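Local structure of separin (Saccharomyces cerevisiae, 5U1T) at residues L615-F620 with A787-L792; L799-I804 with L836-R841; R821-L826 with I830-C835; T873-F878 with E889-L894. The protein is a caspase-like cysteine protease that cleaves the MCD1/SCC1 subunit of cohesin at anaphase onset, allowing chromosome segregation, and is inactivated by securin for most of the cell cycle. All coordinates share one frame; numbering follows the deposited sequence.

Interaction 1 (L615-F620 with A787-L792); sequences LNFNNF and ALLKSL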
loop_
_atom_site.group_PDB
_atom_site.type_symbol
_atom_site.label_atom_id
_atom_site.label_comp_id
_atom_site.label_asym_id
_atom_site.label_seq_id
_atom_site.Cartn_x
_atom_site.Cartn_y
_atom_site.Cartn_z
ATOM N N LEU A 615 6.794 10.246 -4.867
ATOM C CA LEU A 615 7.531 9.874 -6.061
ATOM C C LEU A 615 7.383 8.364 -6.309
ATOM O O LEU A 615 7.025 7.910 -7.397
ATOM C CB LEU A 615 9.013 10.239 -5.936
ATOM C CG LEU A 615 9.430 11.697 -6.107
ATOM C CD1 LEU A 615 10.922 11.795 -5.891
ATOM C CD2 LEU A 615 9.041 12.265 -7.460
ATOM N N ASN A 616 7.668 7.599 -5.268
ATOM C CA ASN A 616 7.573 6.160 -5.303
ATOM C C ASN A 616 6.178 5.634 -5.650
ATOM O O ASN A 616 6.030 4.705 -6.431
ATOM C CB ASN A 616 8.009 5.622 -3.956
ATOM C CG ASN A 616 7.720 4.169 -3.801
ATOM O OD1 ASN A 616 6.567 3.764 -3.597
ATOM N ND2 ASN A 616 8.770 3.364 -3.863
ATOM N N PHE A 617 5.153 6.222 -5.063
ATOM C CA PHE A 617 3.791 5.810 -5.338
ATOM C C PHE A 617 3.394 6.129 -6.783
ATOM O O PHE A 617 2.491 5.498 -7.330
ATOM C CB PHE A 617 2.862 6.477 -4.326
ATOM C CG PHE A 617 1.388 6.340 -4.620
ATOM C CD1 PHE A 617 0.727 7.291 -5.399
ATOM C CD2 PHE A 617 0.652 5.321 -4.056
ATOM C CE1 PHE A 617 -0.628 7.199 -5.638
ATOM C CE2 PHE A 617 -0.704 5.226 -4.289
ATOM C CZ PHE A 617 -1.345 6.163 -5.097
ATOM N N ASN A 618 4.070 7.093 -7.404
ATOM C CA ASN A 618 3.778 7.433 -8.797
ATOM C C ASN A 618 4.817 6.879 -9.757
ATOM O O ASN A 618 4.785 7.172 -10.955
ATOM C CB ASN A 618 3.661 8.939 -8.981
ATOM C CG ASN A 618 2.324 9.464 -8.533
ATOM O OD1 ASN A 618 2.234 10.263 -7.592
ATOM N ND2 ASN A 618 1.262 9.011 -9.189
ATOM N N ASN A 619 5.716 6.063 -9.210
ATOM C CA ASN A 619 6.756 5.389 -9.967
ATOM C C ASN A 619 7.615 6.405 -10.732
ATOM O O ASN A 619 7.868 6.261 -11.912
ATOM C CB ASN A 619 6.149 4.340 -10.927
ATOM C CG ASN A 619 5.101 3.434 -10.248
ATOM O OD1 ASN A 619 5.435 2.585 -9.410
ATOM N ND2 ASN A 619 3.829 3.607 -10.625
ATOM N N PHE A 620 8.064 7.448 -10.051
ATOM C CA PHE A 620 8.956 8.421 -10.671
ATOM C C PHE A 620 10.369 7.958 -10.384
ATOM O O PHE A 620 11.196 8.737 -9.914
ATOM C CB PHE A 620 8.742 9.833 -10.118
ATOM C CG PHE A 620 7.566 10.564 -10.696
ATOM C CD1 PHE A 620 6.442 9.896 -11.144
ATOM C CD2 PHE A 620 7.582 11.946 -10.779
ATOM C CE1 PHE A 620 5.352 10.600 -11.663
ATOM C CE2 PHE A 620 6.495 12.644 -11.297
ATOM C CZ PHE A 620 5.383 11.968 -11.738
ATOM N N ALA A 787 0.018 3.734 0.786
ATOM C CA ALA A 787 0.586 2.405 1.003
ATOM C C ALA A 787 -0.484 1.349 0.775
ATOM O O ALA A 787 -0.272 0.376 0.060
ATOM C CB ALA A 787 1.147 2.279 2.401
ATOM N N LEU A 788 -1.639 1.587 1.388
ATOM C CA LEU A 788 -2.787 0.704 1.357
ATOM C C LEU A 788 -3.425 0.633 -0.028
ATOM O O LEU A 788 -4.010 -0.377 -0.390
ATOM C CB LEU A 788 -3.811 1.179 2.380
ATOM C CG LEU A 788 -5.039 0.305 2.533
ATOM C CD1 LEU A 788 -4.593 -1.089 2.913
ATOM C CD2 LEU A 788 -5.916 0.907 3.603
ATOM N N LEU A 789 -3.330 1.719 -0.790
ATOM C CA LEU A 789 -3.819 1.731 -2.154
ATOM C C LEU A 789 -2.974 0.801 -3.011
ATOM O O LEU A 789 -3.497 -0.031 -3.745
ATOM C CB LEU A 789 -3.800 3.147 -2.711
ATOM C CG LEU A 789 -5.033 3.958 -2.329
ATOM C CD1 LEU A 789 -4.934 5.381 -2.860
ATOM C CD2 LEU A 789 -6.296 3.273 -2.851
ATOM N N LYS A 790 -1.661 0.944 -2.898
ATOM C CA LYS A 790 -0.726 0.122 -3.645
ATOM C C LYS A 790 -0.941 -1.347 -3.269
ATOM O O LYS A 790 -0.996 -2.221 -4.128
ATOM C CB LYS A 790 0.718 0.566 -3.377
ATOM C CG LYS A 790 1.222 1.662 -4.320
ATOM C CD LYS A 790 1.248 1.171 -5.813
ATOM C CE LYS A 790 1.891 2.199 -6.811
ATOM N NZ LYS A 790 1.861 1.730 -8.257
ATOM N N SER A 791 -1.106 -1.606 -1.982
ATOM C CA SER A 791 -1.254 -2.965 -1.488
ATOM C C SER A 791 -2.574 -3.624 -1.863
ATOM O O SER A 791 -2.622 -4.828 -2.122
ATOM C CB SER A 791 -1.097 -2.988 0.025
ATOM O OG SER A 791 0.236 -3.289 0.370
ATOM N N LEU A 792 -3.643 -2.843 -1.879
ATOM C CA LEU A 792 -4.973 -3.400 -2.071
ATOM C C LEU A 792 -5.216 -3.705 -3.522
ATOM O O LEU A 792 -5.919 -4.655 -3.847
ATOM C CB LEU A 792 -6.046 -2.442 -1.564
ATOM C CG LEU A 792 -7.475 -2.975 -1.517
ATOM C CD1 LEU A 792 -7.517 -4.406 -0.938
ATOM C CD2 LEU A 792 -8.362 -2.031 -0.713
#
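The ring of Phe-617 meets helix 782-805 partly by its edge: Leu-789 CB lies near the ring plane, 4.0 Å from Phe-617 CE2, whereas Lys-790 CG comes in obliquely, 3.7 Å from Phe-617 CD2. High over one face stands Lys-790 NZ, 6.0 Å from the ring centroid and 19° off the normal, so any cation-pi attraction is weak at most. Phe-617 sits where helix 602-617 ends in a Schellman motif. There Phe-620 N bonds to Leu-615 O at 2.9 Å and Asn-619 N to Asn-616 O at 3.1 Å. Asn-619 takes the positive phi (57°) of the C-prime position, a left-handed backbone conformation that asparagine tolerates better than most residues with a side chain. A flat aromatic suits the buried interface, where Phe-617 also packs on Ile-830 and Ile-831 of helix 829-845. Lysine suits the border, since its CG packs on the ring while the rest carries the ammonium past. Its chain bends at chi2 (-63°) and then runs out straight toward the helix end, whose carbonyls would probably attract the charge. On the way Lys-790 CE passes 3.4 Å from Phe-617 O, and Lys-790 NZ finishes 3.6 Å from Asn-619 ND2, two donors not hydrogen-bonded.

Interaction 2 (L799-I804 with L836-R841); sequences LIKIHI and LHFLHR
This is an apolar contact between two helices, 782-805 and 829-845, that run in the same general direction, and it is carried by Phe-838 reaching across to Ile-800 and Lys-801. Helix 809-825 lies between them in sequence and runs the other way, giving the up-down-up order of an alpha-helical array. The contact thus joins a helix to the next but one. With nearest CA atoms, those of Ile-800 and Leu-839, 9.6 Å apart, a long flat side chain is well suited to span the gap. Phe-838 does so with CG anti to its backbone N (chi1 -178°), which aims the far edge of the ring at the facing helix. Ile-800 takes that edge: its CB lies in the ring plane, 3.7 Å from Phe-838 CZ, and its CG2 branch is also 3.7 Å from Phe-838 CZ. The other branch extends fully (chi2 -179°) to bring CD1 alongside CE2. The branched isoleucine therefore covers a corner of the ring with three carbons, and it touches Tyr-815 of helix 809-825 as well. Phe-838 in turn stacks with Phe-797, about one turn before Ile-800 on helix 782-805. Lys-801 lies at the exposed margin, where its aliphatic part can shield the aromatic edge while its ammonium can extend toward solvent. Its CG atom, near the ring plane, stops 3.9 Å from Phe-838 CE1.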
loop_
_atom_site.group_PDB
_atom_site.type_symbol
_atom_site.label_atom_id
_atom_site.label_comp_id
_atom_site.label_asym_id
_atom_site.label_seq_id
_atom_site.Cartn_x
_atom_site.Cartn_y
_atom_site.Cartn_z
ATOM N N LEU A 799 -4.735 -12.034 -7.041
ATOM C CA LEU A 799 -5.779 -13.044 -6.949
ATOM C C LEU A 799 -6.318 -13.387 -8.334
ATOM O O LEU A 799 -6.467 -14.569 -8.675
ATOM C CB LEU A 799 -6.922 -12.581 -6.050
ATOM C CG LEU A 799 -6.868 -12.940 -4.568
ATOM C CD1 LEU A 799 -7.831 -12.047 -3.796
ATOM C CD2 LEU A 799 -7.202 -14.390 -4.313
ATOM N N ILE A 800 -6.601 -12.354 -9.129
ATOM C CA ILE A 800 -7.059 -12.552 -10.493
ATOM C C ILE A 800 -6.013 -13.317 -11.306
ATOM O O ILE A 800 -6.342 -14.280 -11.971
ATOM C CB ILE A 800 -7.402 -11.216 -11.166
ATOM C CG1 ILE A 800 -8.554 -10.534 -10.401
ATOM C CG2 ILE A 800 -7.763 -11.439 -12.616
ATOM C CD1 ILE A 800 -9.040 -9.194 -10.965
ATOM N N LYS A 801 -4.754 -12.906 -11.233
ATOM C CA LYS A 801 -3.693 -13.627 -11.899
ATOM C C LYS A 801 -3.653 -15.091 -11.445
ATOM O O LYS A 801 -3.443 -15.988 -12.265
ATOM C CB LYS A 801 -2.343 -12.949 -11.650
ATOM C CG LYS A 801 -2.011 -11.758 -12.564
ATOM C CD LYS A 801 -0.721 -11.080 -12.070
ATOM C CE LYS A 801 0.124 -10.462 -13.196
ATOM N NZ LYS A 801 1.528 -10.085 -12.758
ATOM N N ILE A 802 -3.872 -15.356 -10.162
ATOM C CA ILE A 802 -3.753 -16.734 -9.680
ATOM C C ILE A 802 -4.874 -17.598 -10.267
ATOM O O ILE A 802 -4.671 -18.767 -10.605
ATOM C CB ILE A 802 -3.788 -16.830 -8.134
ATOM C CG1 ILE A 802 -2.580 -16.138 -7.499
ATOM C CG2 ILE A 802 -3.780 -18.278 -7.681
ATOM C CD1 ILE A 802 -2.671 -16.054 -5.979
ATOM N N HIS A 803 -6.048 -17.001 -10.420
ATOM C CA HIS A 803 -7.200 -17.703 -10.935
ATOM C C HIS A 803 -7.212 -17.792 -12.473
ATOM O O HIS A 803 -7.878 -18.659 -13.039
ATOM C CB HIS A 803 -8.475 -17.045 -10.407
ATOM C CG HIS A 803 -8.693 -17.265 -8.939
ATOM N ND1 HIS A 803 -9.497 -18.271 -8.448
ATOM C CD2 HIS A 803 -8.194 -16.626 -7.854
ATOM C CE1 HIS A 803 -9.495 -18.234 -7.126
ATOM N NE2 HIS A 803 -8.710 -17.245 -6.741
ATOM N N ILE A 804 -6.472 -16.910 -13.143
ATOM C CA ILE A 804 -6.249 -17.031 -14.583
ATOM C C ILE A 804 -5.337 -18.212 -14.821
ATOM O O ILE A 804 -5.613 -19.049 -15.671
ATOM C CB ILE A 804 -5.623 -15.776 -15.188
ATOM C CG1 ILE A 804 -6.667 -14.677 -15.280
ATOM C CG2 ILE A 804 -5.067 -16.053 -16.565
ATOM C CD1 ILE A 804 -6.075 -13.301 -15.377
ATOM N N LEU A 836 -7.119 -0.104 -14.721
ATOM C CA LEU A 836 -7.748 -0.171 -16.028
ATOM C C LEU A 836 -6.869 -0.916 -17.040
ATOM O O LEU A 836 -7.391 -1.564 -17.949
ATOM C CB LEU A 836 -8.073 1.229 -16.545
ATOM C CG LEU A 836 -9.286 1.879 -15.872
ATOM C CD1 LEU A 836 -9.473 3.316 -16.359
ATOM C CD2 LEU A 836 -10.528 1.038 -16.109
ATOM N N HIS A 837 -5.548 -0.817 -16.879
ATOM C CA HIS A 837 -4.611 -1.500 -17.755
ATOM C C HIS A 837 -4.708 -2.985 -17.524
ATOM O O HIS A 837 -4.688 -3.761 -18.470
ATOM C CB HIS A 837 -3.181 -1.024 -17.511
ATOM C CG HIS A 837 -2.122 -1.877 -18.158
ATOM N ND1 HIS A 837 -1.861 -1.849 -19.512
ATOM C CD2 HIS A 837 -1.229 -2.743 -17.624
ATOM C CE1 HIS A 837 -0.863 -2.669 -19.781
ATOM N NE2 HIS A 837 -0.458 -3.220 -18.650
ATOM N N PHE A 838 -4.819 -3.362 -16.250
ATOM C CA PHE A 838 -4.970 -4.754 -15.855
ATOM C C PHE A 838 -6.303 -5.341 -16.317
ATOM O O PHE A 838 -6.331 -6.411 -16.911
ATOM C CB PHE A 838 -4.848 -4.890 -14.349
ATOM C CG PHE A 838 -4.950 -6.291 -13.873
ATOM C CD1 PHE A 838 -3.827 -7.104 -13.831
ATOM C CD2 PHE A 838 -6.171 -6.812 -13.476
ATOM C CE1 PHE A 838 -3.915 -8.405 -13.394
ATOM C CE2 PHE A 838 -6.272 -8.116 -13.043
ATOM C CZ PHE A 838 -5.146 -8.913 -12.996
ATOM N N LEU A 839 -7.402 -4.648 -16.041
ATOM C CA LEU A 839 -8.709 -5.151 -16.410
ATOM C C LEU A 839 -8.790 -5.322 -17.928
ATOM O O LEU A 839 -9.416 -6.259 -18.447
ATOM C CB LEU A 839 -9.812 -4.221 -15.901
ATOM C CG LEU A 839 -10.133 -4.397 -14.414
ATOM C CD1 LEU A 839 -11.123 -3.380 -13.966
ATOM C CD2 LEU A 839 -10.683 -5.779 -14.140
ATOM N N HIS A 840 -8.117 -4.432 -18.639
ATOM C CA HIS A 840 -8.151 -4.494 -20.077
ATOM C C HIS A 840 -7.494 -5.786 -20.560
ATOM O O HIS A 840 -8.047 -6.473 -21.415
ATOM C CB HIS A 840 -7.471 -3.293 -20.685
ATOM C CG HIS A 840 -7.243 -3.429 -22.150
ATOM N ND1 HIS A 840 -6.037 -3.843 -22.680
ATOM C CD2 HIS A 840 -8.072 -3.235 -23.201
ATOM C CE1 HIS A 840 -6.128 -3.872 -23.996
ATOM N NE2 HIS A 840 -7.352 -3.510 -24.337
ATOM N N ARG A 841 -6.321 -6.111 -20.017
ATOM C CA ARG A 841 -5.673 -7.381 -20.326
ATOM C C ARG A 841 -6.608 -8.539 -19.965
ATOM O O ARG A 841 -6.697 -9.534 -20.680
ATOM C CB ARG A 841 -4.341 -7.525 -19.583
ATOM C CG ARG A 841 -3.693 -8.918 -19.684
ATOM C CD ARG A 841 -2.409 -9.001 -18.831
ATOM N NE ARG A 841 -1.914 -10.360 -18.582
ATOM C CZ ARG A 841 -1.139 -11.060 -19.417
ATOM N NH1 ARG A 841 -0.750 -12.288 -19.081
ATOM N NH2 ARG A 841 -0.758 -10.553 -20.597
#

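Interaction 3 (R821-L826 with I830-C835); sequences RIISDL and IIVYRC
Helices 809-825 and 829-845 form an alpha-helical hairpin, and this contact packs its two arms together beside the short connection. The backbones come closest at Ile-823 and Val-832, whose CA atoms are 5.9 Å apart. Compact beta-branched side chains fit such a narrow gap, and they meet by methyls, Ile-823 CG2 lying 4.2 Å from Val-832 CG1. The other branch of Ile-823 points toward Cys-835, one turn further along the second helix, although its exact placement is doubtful; cysteine offers a small, weakly polar surface there. Leu-826, near the C-terminal end of helix 809-825, folds inward with CG anti to its backbone N (chi1 -172°). This sets Leu-826 CD2 4.0 Å from Ile-831 CG2, while Leu-826 CB rests 4.3 Å from Val-832 CG2. A basic side chain from a chain of another protein also packs on Leu-826. The same apolar groups extend the core: Leu-826 touches Leu-789 and Cys-835 touches Phe-797, both on helix 782-805, and Ile-831 reaches Phe-617 of helix 602-617.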
loop_
_atom_site.group_PDB
_atom_site.type_symbol
_atom_site.label_atom_id
_atom_site.label_comp_id
_atom_site.label_asym_id
_atom_site.label_seq_id
_atom_site.Cartn_x
_atom_site.Cartn_y
_atom_site.Cartn_z
ATOM N N ARG A 821 -15.484 -2.023 -9.399
ATOM C CA ARG A 821 -16.365 -1.256 -8.540
ATOM C C ARG A 821 -15.587 -0.225 -7.724
ATOM O O ARG A 821 -15.903 0.970 -7.734
ATOM C CB ARG A 821 -17.119 -2.213 -7.612
ATOM C CG ARG A 821 -18.355 -1.650 -6.952
ATOM C CD ARG A 821 -18.864 -2.598 -5.883
ATOM N NE ARG A 821 -18.315 -2.279 -4.565
ATOM C CZ ARG A 821 -18.026 -3.189 -3.639
ATOM N NH1 ARG A 821 -18.223 -4.475 -3.906
ATOM N NH2 ARG A 821 -17.532 -2.823 -2.457
ATOM N N ILE A 822 -14.566 -0.711 -7.024
ATOM C CA ILE A 822 -13.701 0.121 -6.208
ATOM C C ILE A 822 -13.028 1.237 -7.029
ATOM O O ILE A 822 -13.074 2.399 -6.636
ATOM C CB ILE A 822 -12.635 -0.740 -5.512
ATOM C CG1 ILE A 822 -13.159 -1.269 -4.182
ATOM C CG2 ILE A 822 -11.405 0.060 -5.229
ATOM C CD1 ILE A 822 -14.257 -2.306 -4.287
ATOM N N ILE A 823 -12.397 0.887 -8.130
ATOM C CA ILE A 823 -11.728 1.853 -8.969
ATOM C C ILE A 823 -12.564 3.073 -9.207
ATOM O O ILE A 823 -12.111 4.183 -9.098
ATOM C CB ILE A 823 -11.533 1.279 -10.357
ATOM C CG1 ILE A 823 -10.540 0.154 -10.327
ATOM C CG2 ILE A 823 -11.031 2.341 -11.304
ATOM C CD1 ILE A 823 -10.399 -0.488 -11.671
ATOM N N SER A 824 -13.804 2.828 -9.557
ATOM C CA SER A 824 -14.767 3.853 -9.890
ATOM C C SER A 824 -14.815 5.015 -8.932
ATOM O O SER A 824 -14.780 6.166 -9.333
ATOM C CB SER A 824 -16.158 3.234 -9.973
ATOM O OG SER A 824 -16.126 1.988 -10.631
ATOM N N ASP A 825 -14.893 4.709 -7.652
ATOM C CA ASP A 825 -14.985 5.758 -6.672
ATOM C C ASP A 825 -13.648 6.340 -6.304
ATOM O O ASP A 825 -13.595 7.392 -5.704
ATOM C CB ASP A 825 -15.737 5.285 -5.436
ATOM C CG ASP A 825 -17.138 5.838 -5.370
ATOM O OD1 ASP A 825 -17.566 6.520 -6.322
ATOM O OD2 ASP A 825 -17.819 5.585 -4.367
ATOM N N LEU A 826 -12.575 5.697 -6.719
ATOM C CA LEU A 826 -11.256 6.201 -6.421
ATOM C C LEU A 826 -10.901 7.389 -7.275
ATOM O O LEU A 826 -11.566 7.669 -8.254
ATOM C CB LEU A 826 -10.247 5.135 -6.712
ATOM C CG LEU A 826 -8.914 5.586 -6.223
ATOM C CD1 LEU A 826 -9.280 6.458 -5.050
ATOM C CD2 LEU A 826 -8.161 4.364 -5.760
ATOM N N ILE A 830 -2.624 7.132 -10.841
ATOM C CA ILE A 830 -1.747 6.003 -11.056
ATOM C C ILE A 830 -2.399 4.706 -10.675
ATOM O O ILE A 830 -2.072 3.676 -11.191
ATOM C CB ILE A 830 -0.448 6.144 -10.276
ATOM C CG1 ILE A 830 0.515 5.047 -10.654
ATOM C CG2 ILE A 830 -0.711 6.038 -8.803
ATOM C CD1 ILE A 830 1.117 5.236 -12.007
ATOM N N ILE A 831 -3.326 4.758 -9.752
ATOM C CA ILE A 831 -4.015 3.541 -9.357
ATOM C C ILE A 831 -5.139 3.238 -10.337
ATOM O O ILE A 831 -5.301 2.108 -10.770
ATOM C CB ILE A 831 -4.577 3.633 -7.936
ATOM C CG1 ILE A 831 -3.450 3.896 -6.936
ATOM C CG2 ILE A 831 -5.271 2.335 -7.568
ATOM C CD1 ILE A 831 -2.456 2.751 -6.797
ATOM N N VAL A 832 -5.901 4.263 -10.692
ATOM C CA VAL A 832 -6.957 4.126 -11.674
ATOM C C VAL A 832 -6.389 3.633 -13.003
ATOM O O VAL A 832 -6.931 2.699 -13.601
ATOM C CB VAL A 832 -7.708 5.454 -11.856
ATOM C CG1 VAL A 832 -8.681 5.381 -13.009
ATOM C CG2 VAL A 832 -8.440 5.798 -10.577
ATOM N N TYR A 833 -5.288 4.226 -13.456
ATOM C CA TYR A 833 -4.683 3.777 -14.702
ATOM C C TYR A 833 -4.268 2.308 -14.626
ATOM O O TYR A 833 -4.685 1.511 -15.457
ATOM C CB TYR A 833 -3.457 4.603 -15.106
ATOM C CG TYR A 833 -2.837 3.980 -16.337
ATOM C CD1 TYR A 833 -3.530 3.987 -17.547
ATOM C CD2 TYR A 833 -1.621 3.298 -16.278
ATOM C CE1 TYR A 833 -3.021 3.377 -18.664
ATOM C CE2 TYR A 833 -1.106 2.678 -17.398
ATOM C CZ TYR A 833 -1.813 2.722 -18.590
ATOM O OH TYR A 833 -1.322 2.114 -19.727
ATOM N N ARG A 834 -3.441 1.960 -13.646
ATOM C CA ARG A 834 -2.920 0.608 -13.539
ATOM C C ARG A 834 -4.029 -0.429 -13.482
ATOM O O ARG A 834 -3.904 -1.509 -14.085
ATOM C CB ARG A 834 -2.026 0.450 -12.311
ATOM C CG ARG A 834 -0.699 1.127 -12.405
ATOM C CD ARG A 834 0.045 0.738 -13.655
ATOM N NE ARG A 834 1.289 1.484 -13.747
ATOM C CZ ARG A 834 2.454 1.063 -13.256
ATOM N NH1 ARG A 834 2.529 -0.115 -12.655
ATOM N NH2 ARG A 834 3.547 1.815 -13.373
ATOM N N CYS A 835 -5.111 -0.113 -12.781
ATOM C CA CYS A 835 -6.211 -1.057 -12.678
ATOM C C CYS A 835 -6.918 -1.214 -14.020
ATOM O O CYS A 835 -7.279 -2.318 -14.414
ATOM C CB CYS A 835 -7.213 -0.622 -11.619
ATOM S SG CYS A 835 -6.672 -0.875 -9.939
#

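Interaction 4 (T873-F878 with E889-L894); sequences TSLTMF and EQSLVL
In Thr-876, chi1 of 55° places OG1 between the backbone N and the carbonyl carbon and turns CG2 anti to that carbon. The hydroxyl can then bond back to Ile-872 O one turn earlier, leaving the methyl to meet Leu-892, with CG2 3.7 Å from Leu-892 CD2. The two side chains cross at about a right angle. Ser-891 does much the same on the facing segment: chi1 of 61° folds its OG back, where Lys-887 O and Leu-888 O can share its one proton. Leu-875, extended at chi1 (176°), rests against it by simple packing, CD2 being 3.8 Å from Ser-891 OG and 3.9 Å from Ser-891 CB. Small residues that hide their hydroxyls thus suit this contact, in which helix 872-881 meets the end of helix 885-891 and the Leu-892 that follows. Helix 905-912 borders the contact through Trp-909 on Thr-876 and Pro-906 on Leu-892, and helix 829-845 packs on Ser-874, Met-877 and Phe-878 of helix 872-881.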
loop_
_atom_site.group_PDB
_atom_site.type_symbol
_atom_site.label_atom_id
_atom_site.label_comp_id
_atom_site.label_asym_id
_atom_site.label_seq_id
_atom_site.Cartn_x
_atom_site.Cartn_y
_atom_site.Cartn_z
ATOM N N THR A 873 7.551 2.797 -16.400
ATOM C CA THR A 873 6.787 1.570 -16.296
ATOM C C THR A 873 5.297 1.782 -16.650
ATOM O O THR A 873 4.679 0.881 -17.218
ATOM C CB THR A 873 6.938 0.917 -14.893
ATOM O OG1 THR A 873 6.489 1.805 -13.875
ATOM C CG2 THR A 873 8.383 0.571 -14.614
ATOM N N SER A 874 4.716 2.950 -16.375
ATOM C CA SER A 874 3.370 3.223 -16.883
ATOM C C SER A 874 3.356 3.520 -18.381
ATOM O O SER A 874 2.358 3.263 -19.051
ATOM C CB SER A 874 2.715 4.403 -16.165
ATOM O OG SER A 874 2.240 4.051 -14.892
ATOM N N LEU A 875 4.439 4.091 -18.900
ATOM C CA LEU A 875 4.514 4.465 -20.315
ATOM C C LEU A 875 4.628 3.227 -21.205
ATOM O O LEU A 875 3.935 3.120 -22.229
ATOM C CB LEU A 875 5.691 5.403 -20.580
ATOM C CG LEU A 875 5.895 5.761 -22.053
ATOM C CD1 LEU A 875 4.763 6.605 -22.629
ATOM C CD2 LEU A 875 7.237 6.436 -22.254
ATOM N N THR A 876 5.501 2.298 -20.817
ATOM C CA THR A 876 5.657 1.071 -21.581
ATOM C C THR A 876 4.350 0.276 -21.557
ATOM O O THR A 876 3.967 -0.311 -22.572
ATOM C CB THR A 876 6.820 0.218 -21.065
ATOM O OG1 THR A 876 6.650 -0.050 -19.673
ATOM C CG2 THR A 876 8.131 0.957 -21.284
ATOM N N MET A 877 3.646 0.295 -20.423
ATOM C CA MET A 877 2.331 -0.326 -20.369
ATOM C C MET A 877 1.364 0.343 -21.336
ATOM O O MET A 877 0.566 -0.319 -21.993
ATOM C CB MET A 877 1.755 -0.282 -18.962
ATOM C CG MET A 877 2.482 -1.163 -17.977
ATOM S SD MET A 877 1.741 -1.089 -16.338
ATOM C CE MET A 877 2.823 -2.236 -15.491
ATOM N N PHE A 878 1.438 1.661 -21.431
ATOM C CA PHE A 878 0.553 2.366 -22.341
ATOM C C PHE A 878 0.918 2.038 -23.795
ATOM O O PHE A 878 0.032 1.779 -24.611
ATOM C CB PHE A 878 0.620 3.869 -22.073
ATOM C CG PHE A 878 -0.191 4.708 -23.025
ATOM C CD1 PHE A 878 -1.566 4.819 -22.884
ATOM C CD2 PHE A 878 0.427 5.418 -24.042
ATOM C CE1 PHE A 878 -2.315 5.617 -23.758
ATOM C CE2 PHE A 878 -0.316 6.211 -24.908
ATOM C CZ PHE A 878 -1.683 6.311 -24.768
ATOM N N GLU A 889 10.189 -0.342 -26.793
ATOM C CA GLU A 889 11.561 -0.775 -26.484
ATOM C C GLU A 889 12.564 0.349 -26.694
ATOM O O GLU A 889 13.710 0.252 -26.257
ATOM C CB GLU A 889 11.980 -2.010 -27.312
ATOM C CG GLU A 889 11.952 -3.338 -26.502
ATOM C CD GLU A 889 12.244 -4.598 -27.332
ATOM O OE1 GLU A 889 11.336 -5.448 -27.518
ATOM O OE2 GLU A 889 13.394 -4.765 -27.785
ATOM N N GLN A 890 12.129 1.438 -27.316
ATOM C CA GLN A 890 13.028 2.543 -27.546
ATOM C C GLN A 890 12.834 3.739 -26.608
ATOM O O GLN A 890 13.723 4.586 -26.474
ATOM C CB GLN A 890 12.897 2.993 -28.983
ATOM C CG GLN A 890 14.158 3.684 -29.474
ATOM C CD GLN A 890 15.153 2.749 -30.131
ATOM O OE1 GLN A 890 14.780 1.709 -30.716
ATOM N NE2 GLN A 890 16.444 3.114 -30.041
ATOM N N SER A 891 11.679 3.839 -25.962
ATOM C CA SER A 891 11.541 4.832 -24.906
ATOM C C SER A 891 12.194 4.284 -23.631
ATOM O O SER A 891 12.517 5.027 -22.705
ATOM C CB SER A 891 10.079 5.201 -24.681
ATOM O OG SER A 891 9.339 4.073 -24.298
ATOM N N LEU A 892 12.419 2.978 -23.612
ATOM C CA LEU A 892 13.236 2.363 -22.582
ATOM C C LEU A 892 14.718 2.724 -22.727
ATOM O O LEU A 892 15.445 2.743 -21.737
ATOM C CB LEU A 892 13.086 0.843 -22.608
ATOM C CG LEU A 892 11.840 0.146 -22.060
ATOM C CD1 LEU A 892 11.875 -1.336 -22.453
ATOM C CD2 LEU A 892 11.742 0.321 -20.546
ATOM N N VAL A 893 15.189 2.997 -23.944
ATOM C CA VAL A 893 16.580 3.427 -24.069
ATOM C C VAL A 893 16.702 4.923 -23.770
ATOM O O VAL A 893 17.719 5.364 -23.234
ATOM C CB VAL A 893 17.206 3.110 -25.462
ATOM C CG1 VAL A 893 16.961 1.664 -25.846
ATOM C CG2 VAL A 893 16.715 4.068 -26.550
ATOM N N LEU A 894 15.679 5.714 -24.077
ATOM C CA LEU A 894 15.782 7.142 -23.786
ATOM C C LEU A 894 15.569 7.451 -22.316
ATOM O O LEU A 894 15.671 8.599 -21.907
ATOM C CB LEU A 894 14.780 7.948 -24.608
ATOM C CG LEU A 894 15.182 8.202 -26.059
ATOM C CD1 LEU A 894 14.229 9.206 -26.688
ATOM C CD2 LEU A 894 16.651 8.672 -26.181
#

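How the interactions relate
From the N terminus, interaction 1 closes the longest loop, bringing the end of helix 602-617 to helix 782-805 across 166 intervening residues. Interaction 2 opens further along the same helix and closes on helix 829-845; the short hairpin of interaction 3 falls wholly within its loop. Interaction 4 follows in series, and no pair of contacts crosses. Helix 829-845 is shared by interactions 2 and 3, which touch through Leu-839 CD1 and Ile-823 CD1. It also faces interaction 1, where Ile-830 meets Phe-617, and interaction 4, where Arg-834 NE lies 3.0 Å from Ser-874 OG, a probable hydrogen bond. Asn-619 and Thr-873 bring interactions 1 and 4 together.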